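Local coordinates for protein phosphoethanolamine N-methyltransferase 1 (Haemonchus contortus, PDB 4KRG) that probably catalyses S-adenosylmethionine-dependent methylation of phosphoethanolamine, a step of nematode phosphocholine biosynthesis, at residues F91-K94 against N95-R98; S163-S166 against T167-K171; E274-S277 against W278-I282; D363-Q367 against R368-F372. All coordinates share one frame; numbering follows the deposited sequence.

The four contacts follow one another along the chain, each local to one continuous run of residues, and none touches another. Interactions 1 and 2 belong to the half that holds S-adenosylhomocysteine and phosphoethanolamine: helix 89-98 brings F91 to the former, and the loop after strand 154-161 brings S166 to the latter, their centres about 28 Å apart. Interactions 3 and 4 lie in the later half, about 29 Å apart between centres, at the entry to helix 280-283 and the exit from helix 358-367, each near a bound octyl glucoside. Interactions 1 and 3 lie on opposite sides of the chain's centre, about 53 Å apart between centres. Two contacts border ligand pockets; two shape helix ends.

Interaction 1: residues F91-K94 against N95-R98; sequences FIEK and NQER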
loop_
_atom_site.group_PDB
_atom_site.type_symbol
_atom_site.label_atom_id
_atom_site.label_comp_id
_atom_site.label_asym_id
_atom_site.label_seq_id
_atom_site.Cartn_x
_atom_site.Cartn_y
_atom_site.Cartn_z
ATOM N N PHE A 91 15.298 6.882 24.471
ATOM C CA PHE A 91 14.106 7.229 23.699
ATOM C C PHE A 91 12.867 7.096 24.575
ATOM O O PHE A 91 12.039 8.004 24.630
ATOM C CB PHE A 91 13.980 6.360 22.438
ATOM C CG PHE A 91 15.032 6.641 21.388
ATOM C CD1 PHE A 91 15.901 7.720 21.506
ATOM C CD2 PHE A 91 15.145 5.820 20.274
ATOM C CE1 PHE A 91 16.861 7.974 20.532
ATOM C CE2 PHE A 91 16.105 6.065 19.305
ATOM C CZ PHE A 91 16.960 7.144 19.436
ATOM N N ILE A 92 12.757 5.966 25.272
ATOM C CA ILE A 92 11.654 5.734 26.201
ATOM C C ILE A 92 11.657 6.799 27.295
ATOM O O ILE A 92 10.599 7.286 27.711
ATOM C CB ILE A 92 11.725 4.326 26.824
ATOM C CG1 ILE A 92 11.165 3.281 25.856
ATOM C CG2 ILE A 92 10.961 4.273 28.133
ATOM C CD1 ILE A 92 9.689 3.479 25.500
ATOM N N GLU A 93 12.848 7.169 27.757
ATOM C CA GLU A 93 12.969 8.224 28.756
ATOM C C GLU A 93 12.448 9.561 28.234
ATOM O O GLU A 93 11.721 10.258 28.932
ATOM C CB GLU A 93 14.412 8.335 29.253
ATOM C CG GLU A 93 14.840 7.150 30.092
ATOM C CD GLU A 93 16.326 7.124 30.348
ATOM O OE1 GLU A 93 17.055 7.924 29.721
ATOM O OE2 GLU A 93 16.766 6.299 31.177
ATOM N N LYS A 94 12.811 9.913 27.005
ATOM C CA LYS A 94 12.281 11.126 26.378
ATOM C C LYS A 94 10.756 11.028 26.183
ATOM O O LYS A 94 10.040 12.006 26.365
ATOM C CB LYS A 94 13.011 11.413 25.060
ATOM C CG LYS A 94 12.482 12.600 24.267
ATOM C CD LYS A 94 12.323 13.848 25.125
ATOM C CE LYS A 94 13.211 14.976 24.636
ATOM N NZ LYS A 94 12.730 16.300 25.124
ATOM N N ASN A 95 10.278 9.836 25.827
ATOM C CA ASN A 95 8.850 9.533 25.706
ATOM C C ASN A 95 8.108 9.853 27.011
ATOM O O ASN A 95 7.088 10.551 27.013
ATOM C CB ASN A 95 8.703 8.045 25.356
ATOM C CG ASN A 95 7.374 7.698 24.716
ATOM O OD1 ASN A 95 6.363 8.365 24.930
ATOM N ND2 ASN A 95 7.372 6.621 23.935
ATOM N N GLN A 96 8.635 9.348 28.123
ATOM C CA GLN A 96 8.051 9.582 29.450
ATOM C C GLN A 96 8.068 11.040 29.889
ATOM O O GLN A 96 7.247 11.458 30.700
ATOM C CB GLN A 96 8.774 8.747 30.510
ATOM C CG GLN A 96 8.648 7.248 30.336
ATOM C CD GLN A 96 9.522 6.483 31.301
ATOM O OE1 GLN A 96 10.682 6.192 31.004
ATOM N NE2 GLN A 96 8.977 6.165 32.474
ATOM N N GLU A 97 9.024 11.808 29.384
ATOM C CA GLU A 97 9.126 13.215 29.743
ATOM C C GLU A 97 8.075 14.026 28.993
ATOM O O GLU A 97 7.328 14.798 29.596
ATOM C CB GLU A 97 10.527 13.740 29.436
ATOM C CG GLU A 97 10.736 15.205 29.763
ATOM C CD GLU A 97 12.176 15.645 29.564
ATOM O OE1 GLU A 97 13.072 14.770 29.523
ATOM O OE2 GLU A 97 12.413 16.866 29.448
ATOM N N ARG A 98 8.014 13.832 27.679
ATOM C CA ARG A 98 7.052 14.522 26.829
ATOM C C ARG A 98 5.627 14.227 27.279
ATOM O O ARG A 98 4.756 15.091 27.230
ATOM C CB ARG A 98 7.227 14.080 25.372
ATOM C CG ARG A 98 8.609 14.348 24.778
ATOM C CD ARG A 98 8.750 13.731 23.390
ATOM N NE ARG A 98 7.714 14.208 22.478
ATOM C CZ ARG A 98 6.703 13.470 22.031
ATOM N NH1 ARG A 98 6.592 12.204 22.396
ATOM N NH2 ARG A 98 5.802 14.003 21.216
#
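K94 and R98 lie one turn apart on helix 89-98, the helix of a beta-alpha-beta unit between strands 81-86 and 105-109 of the Rossmann-like methyltransferase fold. The side chain of K94 can be followed outward. Its CB is 3.2 Å from N95 N, a contact imposed by the neighbouring peptide. CG swings opposite the backbone N (chi1 176°), which carries the chain along the helix toward R98, and it comes within 4.0 Å of R98 CD. The next carbon makes the closer contact, K94 CD to R98 CG at 3.8 Å. Here the aliphatic parts cross at about a right angle, and bends at chi2 and chi3 (118°) turn the rest of the lysine aside. At the tip, K94 NZ stands 4.4 Å from E97 OE2: opposite charges near each other, yet too far for a salt bridge, so any attraction is probably modest. P27 and I68 also touch this lysine, and R98 NH1 makes a weak hydrogen bond to I68 O.

The same two residues are joined through the main chain, R98 N donating to K94 O over 3.0 Å in a nearly straight bond (175°). On another flank, I92 and Q96 meet obliquely, and the CG2 branch of I92 approaches Q96 OE1 to 3.5 Å. F91 turns its ring away from the following helical turn, to the bound S-adenosylhomocysteine. N95 ND2 reaches G67 O and S84 OG through weak bonds, while N95 CB sits 3.1 Å from I92 O.

Interaction 2: residues S163-S166 against T167-K171; sequences SEPS and TGRLK. With OPE (phosphoric acid mono-(2-amino-ethyl) ester), chain C.
P165 and G168 close a type I beta turn in the loop after strand 154-161, and its P165 and S166 belong to the phosphoethanolamine pocket. The backbone evidence for the turn is the hydrogen bond from G168 N to P165 O, 2.8 Å long with an N-H...O angle of 155°; the donor lies well above the carbonyl plane. G168 has a positive phi of 66°, which glycine readily takes.

Hydrogen bonds to the ligand come from S166. S166 N donates to phosphate O2 at 2.8 Å and, weakly, to O1. S166 OG donates to phosphate O1 at 2.7 Å. With chi1 at 66°, OG is tucked between the backbone N and the carbonyl carbon, so that both donors of one residue face the same phosphate group. S161, Y133, H176 and Y186 are also hydrogen-bonded to the ligand.

Van der Waals contact joins P165 to R169, whose side chains cross at about a right angle. P165 CD lies over one face of the guanidinium, toward its rim, and reaches R169 CD at 3.6 Å. The arginine's ordering is poor, which suits its exposed position and the weak bond from R169 NH2 to S163 O, 3.2 Å long.

Charge is settled elsewhere: E164 OE2 makes a salt bridge with R230, and OE2 also has a weak hydrogen bond from N343. The other carboxylate oxygen turns inward against the bend of the chain, E164 OE1 standing 3.2 Å from G168 CA.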
loop_
_atom_site.group_PDB
_atom_site.type_symbol
_atom_site.label_atom_id
_atom_site.label_comp_id
_atom_site.label_asym_id
_atom_site.label_seq_id
_atom_site.Cartn_x
_atom_site.Cartn_y
_atom_site.Cartn_z
ATOM N N SER A 163 11.769 -0.587 -0.663
ATOM C CA SER A 163 12.742 -0.535 -1.762
ATOM C C SER A 163 13.919 0.442 -1.618
ATOM O O SER A 163 14.985 0.205 -2.183
ATOM C CB SER A 163 12.048 -0.334 -3.109
ATOM O OG SER A 163 11.287 -1.471 -3.451
ATOM N N GLU A 164 13.731 1.531 -0.877
ATOM C CA GLU A 164 14.778 2.537 -0.709
ATOM C C GLU A 164 14.544 3.339 0.570
ATOM O O GLU A 164 13.439 3.338 1.109
ATOM C CB GLU A 164 14.781 3.491 -1.902
ATOM C CG GLU A 164 13.633 4.480 -1.889
ATOM C CD GLU A 164 13.565 5.333 -3.138
ATOM O OE1 GLU A 164 13.793 6.556 -3.039
ATOM O OE2 GLU A 164 13.274 4.781 -4.220
ATOM N N PRO A 165 15.578 4.045 1.055
ATOM C CA PRO A 165 15.341 4.821 2.275
ATOM C C PRO A 165 14.323 5.929 2.043
ATOM O O PRO A 165 14.131 6.363 0.907
ATOM C CB PRO A 165 16.715 5.429 2.578
ATOM C CG PRO A 165 17.691 4.540 1.876
ATOM C CD PRO A 165 16.984 4.126 0.619
ATOM N N SER A 166 13.690 6.384 3.116
ATOM C CA SER A 166 12.698 7.446 3.030
ATOM C C SER A 166 13.245 8.643 2.278
ATOM O O SER A 166 12.539 9.266 1.491
ATOM C CB SER A 166 12.268 7.882 4.424
ATOM O OG SER A 166 13.339 8.489 5.113
ATOM N N THR A 167 14.517 8.945 2.524
ATOM C CA THR A 167 15.196 10.068 1.891
ATOM C C THR A 167 15.880 9.690 0.574
ATOM O O THR A 167 16.767 10.395 0.113
ATOM C CB THR A 167 16.231 10.703 2.842
ATOM O OG1 THR A 167 17.091 9.682 3.368
ATOM C CG2 THR A 167 15.534 11.418 3.986
ATOM N N GLY A 168 15.473 8.579 -0.029
ATOM C CA GLY A 168 15.946 8.231 -1.358
ATOM C C GLY A 168 17.429 7.913 -1.426
ATOM O O GLY A 168 18.109 7.877 -0.401
ATOM N N ARG A 169 17.930 7.699 -2.641
ATOM C CA ARG A 169 19.294 7.214 -2.852
ATOM C C ARG A 169 20.170 8.214 -3.603
ATOM O O ARG A 169 20.224 8.167 -4.834
ATOM C CB ARG A 169 19.264 5.920 -3.674
ATOM C CG ARG A 169 18.344 4.829 -3.162
ATOM C CD ARG A 169 19.090 3.845 -2.285
ATOM N NE ARG A 169 18.479 2.520 -2.320
ATOM C CZ ARG A 169 18.727 1.562 -1.434
ATOM N NH1 ARG A 169 19.569 1.789 -0.436
ATOM N NH2 ARG A 169 18.129 0.382 -1.542
ATOM N N LEU A 170 20.862 9.111 -2.899
ATOM C CA LEU A 170 20.772 9.290 -1.453
ATOM C C LEU A 170 20.631 10.787 -1.244
ATOM O O LEU A 170 21.375 11.564 -1.837
ATOM C CB LEU A 170 22.061 8.826 -0.750
ATOM C CG LEU A 170 22.641 7.404 -0.832
ATOM C CD1 LEU A 170 23.227 7.077 -2.202
ATOM C CD2 LEU A 170 23.698 7.207 0.243
ATOM N N LYS A 171 19.691 11.212 -0.411
ATOM C CA LYS A 171 19.543 12.645 -0.169
ATOM C C LYS A 171 20.411 13.132 0.984
ATOM O O LYS A 171 20.564 12.444 1.997
ATOM C CB LYS A 171 18.081 13.032 0.076
ATOM C CG LYS A 171 17.455 13.875 -1.033
ATOM C CD LYS A 171 15.931 13.756 -1.021
ATOM C CE LYS A 171 15.452 12.555 -1.829
ATOM N NZ LYS A 171 15.177 12.881 -3.262
HETATM C CA OPE C . 13.430 6.371 8.217
HETATM C CB OPE C . 13.284 6.566 9.691
HETATM O O1 OPE C . 15.209 6.757 5.991
HETATM O O2 OPE C . 13.804 4.820 5.460
HETATM O O3 OPE C . 16.099 4.441 6.354
HETATM O O4 OPE C . 14.301 5.372 7.833
HETATM N N OPE C . 12.999 5.398 10.483
HETATM P P OPE C . 14.879 5.335 6.382
#

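Interaction 3: residues E274-S277 against W278-I282; sequences EKYS and WTDKI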
loop_
_atom_site.group_PDB
_atom_site.type_symbol
_atom_site.label_atom_id
_atom_site.label_comp_id
_atom_site.label_asym_id
_atom_site.label_seq_id
_atom_site.Cartn_x
_atom_site.Cartn_y
_atom_site.Cartn_z
ATOM N N GLU A 274 8.550 0.513 -19.581
ATOM C CA GLU A 274 7.333 0.864 -20.310
ATOM C C GLU A 274 7.305 2.350 -20.651
ATOM O O GLU A 274 7.153 3.198 -19.765
ATOM C CB GLU A 274 6.067 0.484 -19.531
ATOM C CG GLU A 274 4.822 0.509 -20.412
ATOM C CD GLU A 274 3.507 0.447 -19.655
ATOM O OE1 GLU A 274 3.394 1.087 -18.584
ATOM O OE2 GLU A 274 2.575 -0.228 -20.152
ATOM N N LYS A 275 7.457 2.655 -21.935
ATOM C CA LYS A 275 7.493 4.040 -22.404
ATOM C C LYS A 275 6.111 4.672 -22.584
ATOM O O LYS A 275 5.987 5.895 -22.637
ATOM C CB LYS A 275 8.252 4.131 -23.724
ATOM C CG LYS A 275 9.691 3.674 -23.654
ATOM C CD LYS A 275 10.391 3.897 -24.992
ATOM C CE LYS A 275 9.731 3.096 -26.104
ATOM N NZ LYS A 275 10.575 3.029 -27.333
ATOM N N TYR A 276 5.085 3.830 -22.693
ATOM C CA TYR A 276 3.701 4.265 -22.877
ATOM C C TYR A 276 2.831 3.020 -22.776
ATOM O O TYR A 276 3.358 1.914 -22.781
ATOM C CB TYR A 276 3.517 4.941 -24.238
ATOM C CG TYR A 276 3.928 4.077 -25.397
ATOM C CD1 TYR A 276 3.021 3.220 -26.003
ATOM C CD2 TYR A 276 5.230 4.103 -25.881
ATOM C CE1 TYR A 276 3.393 2.416 -27.052
ATOM C CE2 TYR A 276 5.616 3.300 -26.935
ATOM C CZ TYR A 276 4.693 2.460 -27.517
ATOM O OH TYR A 276 5.061 1.653 -28.562
ATOM N N SER A 277 1.514 3.181 -22.690
ATOM C CA SER A 277 0.614 2.023 -22.651
ATOM C C SER A 277 0.007 1.820 -24.031
ATOM O O SER A 277 -0.234 2.791 -24.744
ATOM C CB SER A 277 -0.491 2.229 -21.611
ATOM O OG SER A 277 -1.406 1.142 -21.613
ATOM N N TRP A 278 -0.246 0.574 -24.425
ATOM C CA TRP A 278 -0.842 0.367 -25.740
ATOM C C TRP A 278 -2.235 0.957 -25.809
ATOM O O TRP A 278 -2.727 1.269 -26.884
ATOM C CB TRP A 278 -0.838 -1.101 -26.177
ATOM C CG TRP A 278 -1.778 -2.060 -25.492
ATOM C CD1 TRP A 278 -1.444 -2.986 -24.552
ATOM C CD2 TRP A 278 -3.175 -2.245 -25.764
ATOM N NE1 TRP A 278 -2.548 -3.721 -24.198
ATOM C CE2 TRP A 278 -3.624 -3.291 -24.926
ATOM C CE3 TRP A 278 -4.094 -1.631 -26.617
ATOM C CZ2 TRP A 278 -4.951 -3.723 -24.915
ATOM C CZ3 TRP A 278 -5.408 -2.060 -26.605
ATOM C CH2 TRP A 278 -5.824 -3.099 -25.762
ATOM N N THR A 279 -2.849 1.136 -24.645
ATOM C CA THR A 279 -4.215 1.629 -24.577
ATOM C C THR A 279 -4.298 3.140 -24.775
ATOM O O THR A 279 -5.388 3.681 -24.926
ATOM C CB THR A 279 -4.865 1.261 -23.234
ATOM O OG1 THR A 279 -4.123 1.874 -22.179
ATOM C CG2 THR A 279 -4.863 -0.238 -23.027
ATOM N N ASP A 280 -3.150 3.819 -24.755
ATOM C CA ASP A 280 -3.112 5.270 -24.935
ATOM C C ASP A 280 -3.843 5.693 -26.197
ATOM O O ASP A 280 -4.708 6.571 -26.159
ATOM C CB ASP A 280 -1.671 5.786 -25.036
ATOM C CG ASP A 280 -0.876 5.572 -23.768
ATOM O OD1 ASP A 280 -1.461 5.142 -22.762
ATOM O OD2 ASP A 280 0.340 5.850 -23.782
ATOM N N LYS A 281 -3.476 5.060 -27.310
ATOM C CA LYS A 281 -4.045 5.365 -28.618
ATOM C C LYS A 281 -5.556 5.138 -28.633
ATOM O O LYS A 281 -6.295 5.886 -29.269
ATOM C CB LYS A 281 -3.369 4.518 -29.701
ATOM C CG LYS A 281 -3.972 4.668 -31.100
ATOM C CD LYS A 281 -3.400 5.882 -31.836
ATOM C CE LYS A 281 -4.289 6.353 -32.986
ATOM N NZ LYS A 281 -4.437 5.345 -34.068
ATOM N N ILE A 282 -6.007 4.112 -27.917
ATOM C CA ILE A 282 -7.431 3.787 -27.837
ATOM C C ILE A 282 -8.207 4.804 -27.009
ATOM O O ILE A 282 -9.229 5.323 -27.447
ATOM C CB ILE A 282 -7.651 2.398 -27.216
ATOM C CG1 ILE A 282 -6.878 1.327 -27.992
ATOM C CG2 ILE A 282 -9.129 2.080 -27.144
ATOM C CD1 ILE A 282 -7.198 1.277 -29.453
HETATM O O HOH W 1 0.365 -1.175 -22.012
#
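S277 and D280 face each other across a tight bend, and the carboxylate of D280 folds back against the backbone of S277. D280 CG lies opposite its own carbonyl carbon (chi1 -64°), which directs the group toward the preceding residues. S277 N then donates to D280 OD2 at 3.1 Å, meeting the oxygen from above the carboxylate plane rather than within it, at an N-H...O angle of 147°. A second acceptor duty falls on the same oxygen, which is also hydrogen-bonded to N313 ND2. The other oxygen, D280 OD1, rests 3.3 Å from S277 CB. Beside it Y276 CB comes within 3.3 Å of D280 OD2, while the phenol end of Y276 is directed elsewhere, to a hydrogen bond with D447.

The hydroxyls of S277 and T279 approach from another direction, with S277 OG and T279 OG1 2.9 Å apart. Both are hydrogen-bonded to H311 O, so the pair shares one carbonyl partner. The methyl CG2 of T279 sits over the centre of one face of the W278 indole, 3.7 Å above its plane. That indole also meets Y459 edge-to-face.

A water bridges W278 N and E274 OE2, accepting from the former at 3.0 Å and donating to the latter, which is also hydrogen-bonded to H311 NE2. The return bond, D280 N to S277 O over 3.1 Å, closes the type I beta turn S277-D280; the bond from S277 N to D280 OD2 spans the same residues through the side chain, and the turn lies at the approach to the short helix 280-283.

Interaction 4: residues D363-Q367 against R368-F372; sequences DYWNQ and RDASF. With BOG (octyl beta-D-glucopyranoside), chain E.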
loop_
_atom_site.group_PDB
_atom_site.type_symbol
_atom_site.label_atom_id
_atom_site.label_comp_id
_atom_site.label_asym_id
_atom_site.label_seq_id
_atom_site.Cartn_x
_atom_site.Cartn_y
_atom_site.Cartn_z
ATOM N N ASP A 363 -14.985 1.363 -0.372
ATOM C CA ASP A 363 -15.117 1.541 1.078
ATOM C C ASP A 363 -14.176 2.623 1.593
ATOM O O ASP A 363 -14.599 3.541 2.288
ATOM C CB ASP A 363 -14.847 0.237 1.824
ATOM C CG ASP A 363 -16.002 -0.739 1.740
ATOM O OD1 ASP A 363 -17.122 -0.311 1.393
ATOM O OD2 ASP A 363 -15.790 -1.939 2.030
ATOM N N TYR A 364 -12.902 2.497 1.249
ATOM C CA TYR A 364 -11.890 3.490 1.586
ATOM C C TYR A 364 -12.343 4.906 1.249
ATOM O O TYR A 364 -12.307 5.804 2.087
ATOM C CB TYR A 364 -10.609 3.168 0.818
ATOM C CG TYR A 364 -9.415 4.026 1.146
ATOM C CD1 TYR A 364 -8.560 3.685 2.177
ATOM C CD2 TYR A 364 -9.118 5.149 0.394
ATOM C CE1 TYR A 364 -7.453 4.450 2.466
ATOM C CE2 TYR A 364 -8.014 5.925 0.675
ATOM C CZ TYR A 364 -7.183 5.569 1.713
ATOM O OH TYR A 364 -6.080 6.335 2.004
ATOM N N TRP A 365 -12.785 5.106 0.015
ATOM C CA TRP A 365 -13.114 6.455 -0.424
ATOM C C TRP A 365 -14.470 6.922 0.095
ATOM O O TRP A 365 -14.683 8.109 0.319
ATOM C CB TRP A 365 -12.979 6.581 -1.944
ATOM C CG TRP A 365 -11.551 6.515 -2.384
ATOM C CD1 TRP A 365 -10.965 5.543 -3.144
ATOM C CD2 TRP A 365 -10.526 7.459 -2.059
ATOM N NE1 TRP A 365 -9.634 5.831 -3.325
ATOM C CE2 TRP A 365 -9.331 6.999 -2.671
ATOM C CE3 TRP A 365 -10.480 8.647 -1.320
ATOM C CZ2 TRP A 365 -8.122 7.689 -2.563
ATOM C CZ3 TRP A 365 -9.290 9.327 -1.210
ATOM C CH2 TRP A 365 -8.123 8.849 -1.840
ATOM N N ASN A 366 -15.376 5.978 0.313
ATOM C CA ASN A 366 -16.641 6.271 0.971
ATOM C C ASN A 366 -16.406 6.836 2.364
ATOM O O ASN A 366 -16.980 7.861 2.740
ATOM C CB ASN A 366 -17.464 4.994 1.100
ATOM C CG ASN A 366 -18.803 5.100 0.428
ATOM O OD1 ASN A 366 -19.167 4.250 -0.391
ATOM N ND2 ASN A 366 -19.555 6.144 0.770
ATOM N N GLN A 367 -15.549 6.163 3.126
ATOM C CA GLN A 367 -15.233 6.578 4.487
ATOM C C GLN A 367 -14.632 7.971 4.520
ATOM O O GLN A 367 -14.703 8.661 5.538
ATOM C CB GLN A 367 -14.261 5.594 5.141
ATOM C CG GLN A 367 -14.795 4.179 5.260
ATOM C CD GLN A 367 -13.837 3.254 5.984
ATOM O OE1 GLN A 367 -13.568 2.139 5.529
ATOM N NE2 GLN A 367 -13.319 3.711 7.123
ATOM N N ARG A 368 -14.049 8.382 3.400
ATOM C CA ARG A 368 -13.358 9.660 3.323
ATOM C C ARG A 368 -14.168 10.744 2.606
ATOM O O ARG A 368 -13.666 11.834 2.349
ATOM C CB ARG A 368 -11.972 9.449 2.706
ATOM C CG ARG A 368 -11.037 8.728 3.679
ATOM C CD ARG A 368 -9.792 8.171 3.016
ATOM N NE ARG A 368 -8.910 7.552 4.006
ATOM C CZ ARG A 368 -9.123 6.368 4.569
ATOM N NH1 ARG A 368 -10.189 5.655 4.244
ATOM N NH2 ARG A 368 -8.266 5.892 5.460
ATOM N N ASP A 369 -15.434 10.444 2.327
ATOM C CA ASP A 369 -16.340 11.367 1.640
ATOM C C ASP A 369 -15.750 11.957 0.366
ATOM O O ASP A 369 -15.873 13.157 0.106
ATOM C CB ASP A 369 -16.824 12.486 2.568
ATOM C CG ASP A 369 -17.911 12.023 3.529
ATOM O OD1 ASP A 369 -19.104 11.997 3.136
ATOM O OD2 ASP A 369 -17.567 11.691 4.681
ATOM N N ALA A 370 -15.130 11.095 -0.430
ATOM C CA ALA A 370 -14.550 11.488 -1.706
ATOM C C ALA A 370 -15.621 11.582 -2.776
ATOM O O ALA A 370 -16.563 10.794 -2.805
ATOM C CB ALA A 370 -13.489 10.498 -2.131
ATOM N N SER A 371 -15.465 12.559 -3.662
ATOM C CA SER A 371 -16.273 12.637 -4.865
ATOM C C SER A 371 -15.341 12.933 -6.039
ATOM O O SER A 371 -15.009 14.085 -6.309
ATOM C CB SER A 371 -17.353 13.704 -4.724
ATOM O OG SER A 371 -18.319 13.318 -3.756
ATOM N N PHE A 372 -14.898 11.884 -6.722
ATOM C CA PHE A 372 -13.990 12.049 -7.850
ATOM C C PHE A 372 -14.715 12.693 -9.018
ATOM O O PHE A 372 -15.942 12.703 -9.053
ATOM C CB PHE A 372 -13.415 10.705 -8.273
ATOM C CG PHE A 372 -12.476 10.108 -7.272
ATOM C CD1 PHE A 372 -11.107 10.297 -7.392
ATOM C CD2 PHE A 372 -12.954 9.358 -6.209
ATOM C CE1 PHE A 372 -10.232 9.746 -6.472
ATOM C CE2 PHE A 372 -12.082 8.807 -5.285
ATOM C CZ PHE A 372 -10.720 9.003 -5.420
HETATM C C1 BOG E . -12.133 15.041 -4.278
HETATM O O1 BOG E . -11.281 14.164 -3.637
HETATM C C2 BOG E . -12.934 15.850 -3.278
HETATM O O2 BOG E . -13.777 14.968 -2.553
HETATM C C3 BOG E . -13.765 16.870 -3.980
HETATM O O3 BOG E . -14.475 17.680 -3.002
HETATM C C4 BOG E . -12.935 17.746 -4.861
HETATM O O4 BOG E . -13.768 18.673 -5.585
HETATM C C5 BOG E . -12.138 16.912 -5.853
HETATM O O5 BOG E . -11.312 15.922 -5.145
HETATM C C6 BOG E . -11.254 17.758 -6.656
HETATM O O6 BOG E . -11.369 17.353 -7.984
HETATM C "C1'" BOG E . -11.085 12.954 -4.369
HETATM C "C2'" BOG E . -10.156 12.041 -3.526
HETATM C "C3'" BOG E . -8.843 12.726 -3.185
HETATM C "C4'" BOG E . -7.633 12.194 -3.644
HETATM C "C5'" BOG E . -6.463 13.167 -3.960
HETATM C "C6'" BOG E . -5.148 12.452 -4.294
HETATM C "C7'" BOG E . -4.949 12.188 -5.807
HETATM C "C8'" BOG E . -3.875 13.050 -6.378
HETATM O O HOH W 2 -15.012 11.546 5.791
#
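Y364 receives the guanidinium of R368 flat on its ring: centres lie 3.6 Å apart and the planes differ by 9°, a cation-pi stack. The tyrosine CG is opposite the backbone N (chi1 -175°), which sets the ring against the guanidinium of R368. R368 NH1 also donates to Y364 O at 3.0 Å, with that oxygen near the guanidinium plane, so a bond at its edge and a ring on its face both fix the group's rotation.

W365 is clamped on both faces of its indole. F372 CZ comes over one face, 3.7 Å from W365 CE2, in an edge-to-face pair whose planes stand at 89°; Y364 CD2 covers the opposite face. A370 CB is 3.6 Å from W365 CE3. The octyl tail of the bound octyl glucoside lies over a face of F372 and brings C2' to 3.7 Å from W365 CZ3, while its sugar O2 accepts from S371 N. The backbone of W365 takes part in a Schellman motif that ends helix 358-367: A370 N donates to W365 O at 3.1 Å.

N366 supplies the motif's inner bond, accepting at its O from D369 N; D369, with positive phi, is the C-prime residue. The amide of N366 points elsewhere, its OD1 hydrogen-bonded to S394.

Q367 joins the loop through water, which donates to Q367 O and, at 2.8 Å, to D369 OD2.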